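Local coordinates for protein deoxyribodipyrimidine photo-lyase (Oryza sativa Japonica Group, PDB 3UMV) that repairs UV-damaged DNA by using light and bound FAD to split cyclobutane pyrimidine dimers back into separate pyrimidines, at residues F112-T115 / A119-P122; V125-A130 / D213-E218. One frame throughout, in Å; residues are numbered along the deposited sequence.

Contact 1: F112-T115 / A119-P122. With URE (urea), chain N.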
ATOM      1  N   PHE A 112       7.590  20.216  -6.334  1.00 19.97           N
ATOM      2  CA  PHE A 112       8.981  20.127  -5.896  1.00 21.81           C
ATOM      3  C   PHE A 112       9.392  18.671  -5.670  1.00 21.86           C
ATOM      4  O   PHE A 112       8.790  17.971  -4.859  1.00 26.46           O
ATOM      5  CB  PHE A 112       9.182  20.894  -4.588  1.00 18.18           C
ATOM      6  CG  PHE A 112       9.038  22.386  -4.728  1.00 22.43           C
ATOM      7  CD1 PHE A 112      10.146  23.187  -4.934  1.00 23.36           C
ATOM      8  CD2 PHE A 112       7.792  22.982  -4.649  1.00 23.68           C
ATOM      9  CE1 PHE A 112      10.017  24.565  -5.060  1.00 23.87           C
ATOM     10  CE2 PHE A 112       7.651  24.368  -4.777  1.00 23.10           C
ATOM     11  CZ  PHE A 112       8.765  25.157  -4.982  1.00 22.22           C
ATOM     12  N   LEU A 113      10.416  18.225  -6.391  1.00 21.07           N
ATOM     13  CA  LEU A 113      10.961  16.887  -6.209  1.00 22.29           C
ATOM     14  C   LEU A 113      12.294  16.936  -5.476  1.00 23.33           C
ATOM     15  O   LEU A 113      13.239  17.577  -5.936  1.00 27.62           O
ATOM     16  CB  LEU A 113      11.149  16.192  -7.555  1.00 21.30           C
ATOM     17  CG  LEU A 113      11.673  14.763  -7.396  1.00 24.69           C
ATOM     18  CD1 LEU A 113      10.694  13.933  -6.599  1.00 24.75           C
ATOM     19  CD2 LEU A 113      11.940  14.123  -8.755  1.00 28.63           C
ATOM     20  N   PHE A 114      12.366  16.247  -4.339  1.00 19.77           N
ATOM     21  CA  PHE A 114      13.582  16.214  -3.527  1.00 21.63           C
ATOM     22  C   PHE A 114      14.132  14.789  -3.440  1.00 23.51           C
ATOM     23  O   PHE A 114      13.447  13.880  -2.962  1.00 21.97           O
ATOM     24  CB  PHE A 114      13.291  16.745  -2.121  1.00 21.53           C
ATOM     25  CG  PHE A 114      12.902  18.204  -2.087  1.00 24.05           C
ATOM     26  CD1 PHE A 114      11.655  18.597  -1.626  1.00 19.51           C
ATOM     27  CD2 PHE A 114      13.783  19.177  -2.517  1.00 27.28           C
ATOM     28  CE1 PHE A 114      11.302  19.941  -1.582  1.00 21.07           C
ATOM     29  CE2 PHE A 114      13.436  20.523  -2.486  1.00 27.59           C
ATOM     30  CZ  PHE A 114      12.194  20.907  -2.023  1.00 26.13           C
ATOM     31  N   THR A 115      15.357  14.577  -3.908  1.00 24.22           N
ATOM     32  CA  THR A 115      15.922  13.231  -3.876  1.00 29.93           C
ATOM     33  C   THR A 115      16.927  12.998  -2.738  1.00 34.59           C
ATOM     34  O   THR A 115      17.514  11.920  -2.624  1.00 35.06           O
ATOM     35  CB  THR A 115      16.517  12.830  -5.243  1.00 30.57           C
ATOM     36  OG1 THR A 115      17.414  13.847  -5.703  1.00 37.03           O
ATOM     37  CG2 THR A 115      15.397  12.667  -6.258  1.00 29.55           C
ATOM     38  N   ALA A 119      14.400  15.628   5.000  1.00 28.79           N
ATOM     39  CA  ALA A 119      14.946  16.848   5.611  1.00 29.89           C
ATOM     40  C   ALA A 119      14.840  18.063   4.682  1.00 28.07           C
ATOM     41  O   ALA A 119      14.872  19.213   5.129  1.00 32.45           O
ATOM     42  CB  ALA A 119      16.391  16.630   6.049  1.00 29.65           C
ATOM     43  N   GLU A 120      14.716  17.804   3.386  1.00 30.79           N
ATOM     44  CA  GLU A 120      14.543  18.869   2.405  1.00 31.59           C
ATOM     45  C   GLU A 120      13.168  19.541   2.529  1.00 26.63           C
ATOM     46  O   GLU A 120      12.981  20.677   2.093  1.00 27.22           O
ATOM     47  CB  GLU A 120      14.771  18.322   0.994  1.00 38.46           C
ATOM     48  CG  GLU A 120      16.232  17.961   0.727  1.00 47.29           C
ATOM     49  CD  GLU A 120      16.443  17.217  -0.582  1.00 56.72           C
ATOM     50  OE1 GLU A 120      15.915  16.093  -0.719  1.00 60.88           O
ATOM     51  OE2 GLU A 120      17.141  17.751  -1.472  1.00 58.20           O
ATOM     52  N   ILE A 121      12.215  18.835   3.134  1.00 19.46           N
ATOM     53  CA  ILE A 121      10.842  19.326   3.275  1.00 19.96           C
ATOM     54  C   ILE A 121      10.796  20.536   4.218  1.00 23.77           C
ATOM     55  O   ILE A 121      10.308  21.608   3.841  1.00 24.66           O
ATOM     56  CB  ILE A 121       9.894  18.201   3.755  1.00 21.57           C
ATOM     57  CG1 ILE A 121       9.802  17.102   2.692  1.00 24.55           C
ATOM     58  CG2 ILE A 121       8.505  18.743   4.117  1.00 20.41           C
ATOM     59  CD1 ILE A 121       9.148  17.551   1.393  1.00 25.03           C
ATOM     60  N   PRO A 122      11.318  20.385   5.442  1.00 28.19           N
ATOM     61  CA  PRO A 122      11.325  21.567   6.309  1.00 28.89           C
ATOM     62  C   PRO A 122      12.193  22.693   5.749  1.00 27.14           C
ATOM     63  O   PRO A 122      11.881  23.877   5.938  1.00 25.28           O
ATOM     64  CB  PRO A 122      11.901  21.035   7.629  1.00 30.60           C
ATOM     65  CG  PRO A 122      12.528  19.735   7.305  1.00 26.52           C
ATOM     66  CD  PRO A 122      11.728  19.171   6.168  1.00 28.49           C
TER
HETATM   67  C   URE N 905      13.808  21.681  -5.811  1.00 33.24           C
HETATM   68  O   URE N 905      12.928  21.716  -6.655  1.00 28.10           O
HETATM   69  N1  URE N 905      14.357  20.538  -5.493  1.00 33.15           N
HETATM   70  N2  URE N 905      14.194  22.785  -5.220  1.00 34.60           N
HETATM   71  O   HOH W   1      16.857  17.154  -4.289  1.00 42.10           O
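F114 and E120 meet where the edge strand 111-114 of the alpha/beta domain's sheet turns into helix 120-127, a short strand-to-helix connection with one aromatic ring, one carboxylate and a bridging water at its centre. The aliphatic base of the glutamate lies over one face of the phenyl ring: E120 CB is 4.0 Å from the centroid of the F114 ring in a CH-pi contact, displaced toward the rim on the side of CG. With its CG beside the backbone N (chi1 -70°) and an extended chain beyond, the glutamate reaches back past the ring toward the strand, and its carboxylate is inclined 52° to the phenyl plane. E120 OE1 comes to 3.0 Å from F114 CB, a close approach for a carboxylate oxygen and a methylene; this oxygen also accepts a weak hydrogen bond from G116 N in the turn. The other oxygen works through water, which accepts from T115 N at 3.0 Å and donates to E120 OE2 at 2.9 Å. Deeper in, I121 CD1 touches F114 CD1 at 4.1 Å, while the isoleucine also packs on A73 of strand 70-75. A urea molecule lies by the ring at F114 CE2, donating from its N1 to L113 O (3.2 Å, 153°). The first two backbone N-H groups after the strand are thus met by the glutamate, T115 N through water and G116 N by a weak direct bond, and the carboxylate's negative charge would probably be eased by these donors while its methylene group shields the phenyl face.

Contact 2: V125-A130 / D213-E218; sequences VQRLGA and DREQPE. Unlike the reference sequence in segment 125-130: Q126 (reference Arg). With URE (urea), chain N.
E215 reaches from the loop before helix 222-231 to R127 near the end of helix 120-127. Its CB rests against L128 CD2 at 3.8 Å, the two side chains crossing at about a right angle. From there CG leaves anti to the backbone N (chi1 164°), and the extended chain carries the carboxylate out to the arginine. E215 OE2 receives R127 NE at 3.1 Å, and E215 OE1 receives R127 NH1 at 3.3 Å, each oxygen through its syn lone pair. This is a side-on, two-nitrogen salt bridge, with carboxylate and guanidinium planes only 9° apart; a weak bond from NE to OE1 crosses between the pair. The bend at chi3 (-59°) in R127 turns the NE edge of its guanidinium to the glutamate. An alanine in place of E215 would keep the CB touching L128 but would probably leave the R127 guanidinium without its carboxylate mate and freer to swing. The helix itself ends in a Schellman motif, with G129 as the positive-phi C-prime residue: A130 N bonds to V125 O at 2.9 Å, and G129 N more weakly to Q126 O. L128, just before that glycine, also sets CD2 against R214 CB and packs on V41 of the central sheet. R214 bends at chi2, and its NH1 lies 3.3 Å from L128 O at the guanidinium edge, while its NE gives D213 OD2 a weak hydrogen bond within a salt bridge. Further along the loop, E218 N donates to the urea O at 2.9 Å, and E218 CG lies beside urea N2.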
ATOM      1  N   VAL A 125       9.964  24.540   3.356  1.00 20.95           N
ATOM      2  CA  VAL A 125       8.927  25.254   4.084  1.00 23.92           C
ATOM      3  C   VAL A 125       9.463  26.580   4.632  1.00 27.73           C
ATOM      4  O   VAL A 125       8.765  27.604   4.610  1.00 28.75           O
ATOM      5  CB  VAL A 125       8.337  24.375   5.222  1.00 28.10           C
ATOM      6  CG1 VAL A 125       7.581  25.227   6.230  1.00 34.64           C
ATOM      7  CG2 VAL A 125       7.440  23.284   4.645  1.00 27.62           C
ATOM      8  N   GLN A 126      10.713  26.572   5.092  1.00 26.32           N
ATOM      9  CA  GLN A 126      11.323  27.783   5.649  1.00 26.25           C
ATOM     10  C   GLN A 126      11.756  28.798   4.590  1.00 26.99           C
ATOM     11  O   GLN A 126      11.596  29.999   4.796  1.00 28.06           O
ATOM     12  CB  GLN A 126      12.484  27.430   6.584  1.00 29.91           C
ATOM     13  CG  GLN A 126      12.013  26.802   7.881  1.00 32.59           C
ATOM     14  CD  GLN A 126      13.148  26.327   8.758  1.00 37.49           C
ATOM     15  OE1 GLN A 126      13.442  25.132   8.812  1.00 41.69           O
ATOM     16  NE2 GLN A 126      13.781  27.255   9.467  1.00 37.76           N
ATOM     17  N   ARG A 127      12.288  28.324   3.463  1.00 25.03           N
ATOM     18  CA  ARG A 127      12.676  29.223   2.371  1.00 24.60           C
ATOM     19  C   ARG A 127      11.452  29.977   1.842  1.00 30.06           C
ATOM     20  O   ARG A 127      11.527  31.166   1.530  1.00 32.17           O
ATOM     21  CB  ARG A 127      13.328  28.456   1.216  1.00 29.94           C
ATOM     22  CG  ARG A 127      14.729  27.940   1.489  1.00 32.62           C
ATOM     23  CD  ARG A 127      15.456  27.598   0.182  1.00 34.23           C
ATOM     24  NE  ARG A 127      14.756  26.585  -0.609  1.00 35.91           N
ATOM     25  CZ  ARG A 127      14.879  25.278  -0.412  1.00 36.80           C
ATOM     26  NH1 ARG A 127      14.215  24.414  -1.175  1.00 38.17           N
ATOM     27  NH2 ARG A 127      15.662  24.832   0.560  1.00 38.94           N
ATOM     28  N   LEU A 128      10.329  29.271   1.745  1.00 29.06           N
ATOM     29  CA  LEU A 128       9.108  29.826   1.172  1.00 25.71           C
ATOM     30  C   LEU A 128       8.358  30.693   2.165  1.00 27.62           C
ATOM     31  O   LEU A 128       7.422  31.401   1.795  1.00 29.94           O
ATOM     32  CB  LEU A 128       8.173  28.692   0.739  1.00 22.80           C
ATOM     33  CG  LEU A 128       8.577  27.755  -0.381  1.00 27.64           C
ATOM     34  CD1 LEU A 128       7.487  26.682  -0.577  1.00 22.86           C
ATOM     35  CD2 LEU A 128       8.834  28.526  -1.660  1.00 25.87           C
ATOM     36  N   GLY A 129       8.745  30.613   3.433  1.00 26.16           N
ATOM     37  CA  GLY A 129       7.970  31.234   4.486  1.00 25.83           C
ATOM     38  C   GLY A 129       6.556  30.679   4.525  1.00 28.69           C
ATOM     39  O   GLY A 129       5.594  31.441   4.604  1.00 28.15           O
ATOM     40  N   ALA A 130       6.441  29.353   4.476  1.00 28.15           N
ATOM     41  CA  ALA A 130       5.142  28.682   4.440  1.00 24.39           C
ATOM     42  C   ALA A 130       4.364  28.888   5.736  1.00 24.42           C
ATOM     43  O   ALA A 130       4.942  28.969   6.821  1.00 27.60           O
ATOM     44  CB  ALA A 130       5.308  27.178   4.141  1.00 18.92           C
ATOM     45  N   ASP A 213       3.967  32.523  -7.169  1.00 39.04           N
ATOM     46  CA  ASP A 213       4.909  33.589  -7.464  1.00 40.93           C
ATOM     47  C   ASP A 213       6.144  33.513  -6.568  1.00 39.48           C
ATOM     48  O   ASP A 213       6.843  34.507  -6.380  1.00 39.96           O
ATOM     49  CB  ASP A 213       4.223  34.945  -7.288  1.00 46.50           C
ATOM     50  CG  ASP A 213       3.916  35.263  -5.832  1.00 51.09           C
ATOM     51  OD1 ASP A 213       3.974  36.457  -5.465  1.00 57.60           O
ATOM     52  OD2 ASP A 213       3.626  34.330  -5.051  1.00 45.77           O
ATOM     53  N   ARG A 214       6.409  32.337  -6.009  1.00 34.44           N
ATOM     54  CA  ARG A 214       7.554  32.179  -5.118  1.00 37.66           C
ATOM     55  C   ARG A 214       8.677  31.411  -5.811  1.00 40.21           C
ATOM     56  O   ARG A 214       8.752  31.373  -7.040  1.00 38.20           O
ATOM     57  CB  ARG A 214       7.146  31.467  -3.825  1.00 38.23           C
ATOM     58  CG  ARG A 214       5.969  32.095  -3.098  1.00 37.70           C
ATOM     59  CD  ARG A 214       6.234  33.548  -2.715  1.00 42.87           C
ATOM     60  NE  ARG A 214       5.051  34.159  -2.114  1.00 43.49           N
ATOM     61  CZ  ARG A 214       4.762  34.107  -0.818  1.00 38.94           C
ATOM     62  NH1 ARG A 214       5.576  33.478   0.020  1.00 35.28           N
ATOM     63  NH2 ARG A 214       3.660  34.687  -0.359  1.00 41.40           N
ATOM     64  N   GLU A 215       9.544  30.797  -5.011  1.00 43.90           N
ATOM     65  CA  GLU A 215      10.630  29.978  -5.535  1.00 43.61           C
ATOM     66  C   GLU A 215      10.081  28.919  -6.484  1.00 36.82           C
ATOM     67  O   GLU A 215       9.122  28.216  -6.161  1.00 32.14           O
ATOM     68  CB  GLU A 215      11.404  29.313  -4.392  1.00 47.41           C
ATOM     69  CG  GLU A 215      12.293  28.152  -4.831  1.00 48.10           C
ATOM     70  CD  GLU A 215      13.113  27.562  -3.691  1.00 48.19           C
ATOM     71  OE1 GLU A 215      13.281  26.324  -3.657  1.00 46.75           O
ATOM     72  OE2 GLU A 215      13.596  28.335  -2.837  1.00 49.86           O
ATOM     73  N   GLN A 216      10.700  28.815  -7.653  1.00 38.29           N
ATOM     74  CA  GLN A 216      10.289  27.863  -8.675  1.00 39.53           C
ATOM     75  C   GLN A 216      10.984  26.520  -8.453  1.00 31.42           C
ATOM     76  O   GLN A 216      12.171  26.483  -8.111  1.00 33.64           O
ATOM     77  CB  GLN A 216      10.654  28.421 -10.053  1.00 46.58           C
ATOM     78  CG  GLN A 216       9.824  27.867 -11.190  1.00 53.63           C
ATOM     79  CD  GLN A 216       8.372  28.301 -11.119  1.00 56.65           C
ATOM     80  OE1 GLN A 216       8.070  29.473 -10.887  1.00 55.73           O
ATOM     81  NE2 GLN A 216       7.463  27.353 -11.318  1.00 60.04           N
ATOM     82  N   PRO A 217      10.259  25.407  -8.655  1.00 23.37           N
ATOM     83  CA  PRO A 217      10.910  24.112  -8.457  1.00 25.02           C
ATOM     84  C   PRO A 217      12.017  23.932  -9.484  1.00 29.85           C
ATOM     85  O   PRO A 217      11.902  24.421 -10.607  1.00 31.27           O
ATOM     86  CB  PRO A 217       9.776  23.100  -8.702  1.00 22.93           C
ATOM     87  CG  PRO A 217       8.491  23.901  -8.544  1.00 25.92           C
ATOM     88  CD  PRO A 217       8.855  25.260  -9.080  1.00 23.58           C
ATOM     89  N   GLU A 218      13.090  23.258  -9.089  1.00 28.04           N
ATOM     90  CA  GLU A 218      14.182  22.975 -10.005  1.00 29.42           C
ATOM     91  C   GLU A 218      13.722  21.948 -11.034  1.00 28.43           C
ATOM     92  O   GLU A 218      12.952  21.047 -10.713  1.00 25.13           O
ATOM     93  CB  GLU A 218      15.385  22.445  -9.226  1.00 38.24           C
ATOM     94  CG  GLU A 218      15.795  23.362  -8.083  1.00 52.75           C
ATOM     95  CD  GLU A 218      17.253  23.211  -7.693  1.00 63.55           C
ATOM     96  OE1 GLU A 218      17.924  24.248  -7.502  1.00 66.01           O
ATOM     97  OE2 GLU A 218      17.723  22.057  -7.572  1.00 66.86           O
TER
HETATM   98  C   URE N 905      13.808  21.681  -5.811  1.00 33.24           C
HETATM   99  O   URE N 905      12.928  21.716  -6.655  1.00 28.10           O
HETATM  100  N1  URE N 905      14.357  20.538  -5.493  1.00 33.15           N
HETATM  101  N2  URE N 905      14.194  22.785  -5.220  1.00 34.60           N

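Coming from the N terminus, the chain runs along edge strand 111-114 and turns into helix 120-127, and contact 1 closes this short loop, with three residues between its segments. Contact 2 opens later, at the end of the same helix, and closes a much longer excursion of 82 residues when the chain returns before helix 222-231. The two therefore follow in series, neither nesting nor crossing, with helix 120-127 as their shared element. Their centres lie 11 Å apart and they touch: the F112 ring packs on E215 and P217, and F114 meets R127. A single urea is hydrogen-bonded to both contacts, so strand, helix and returning loop converge at the sheet's edge.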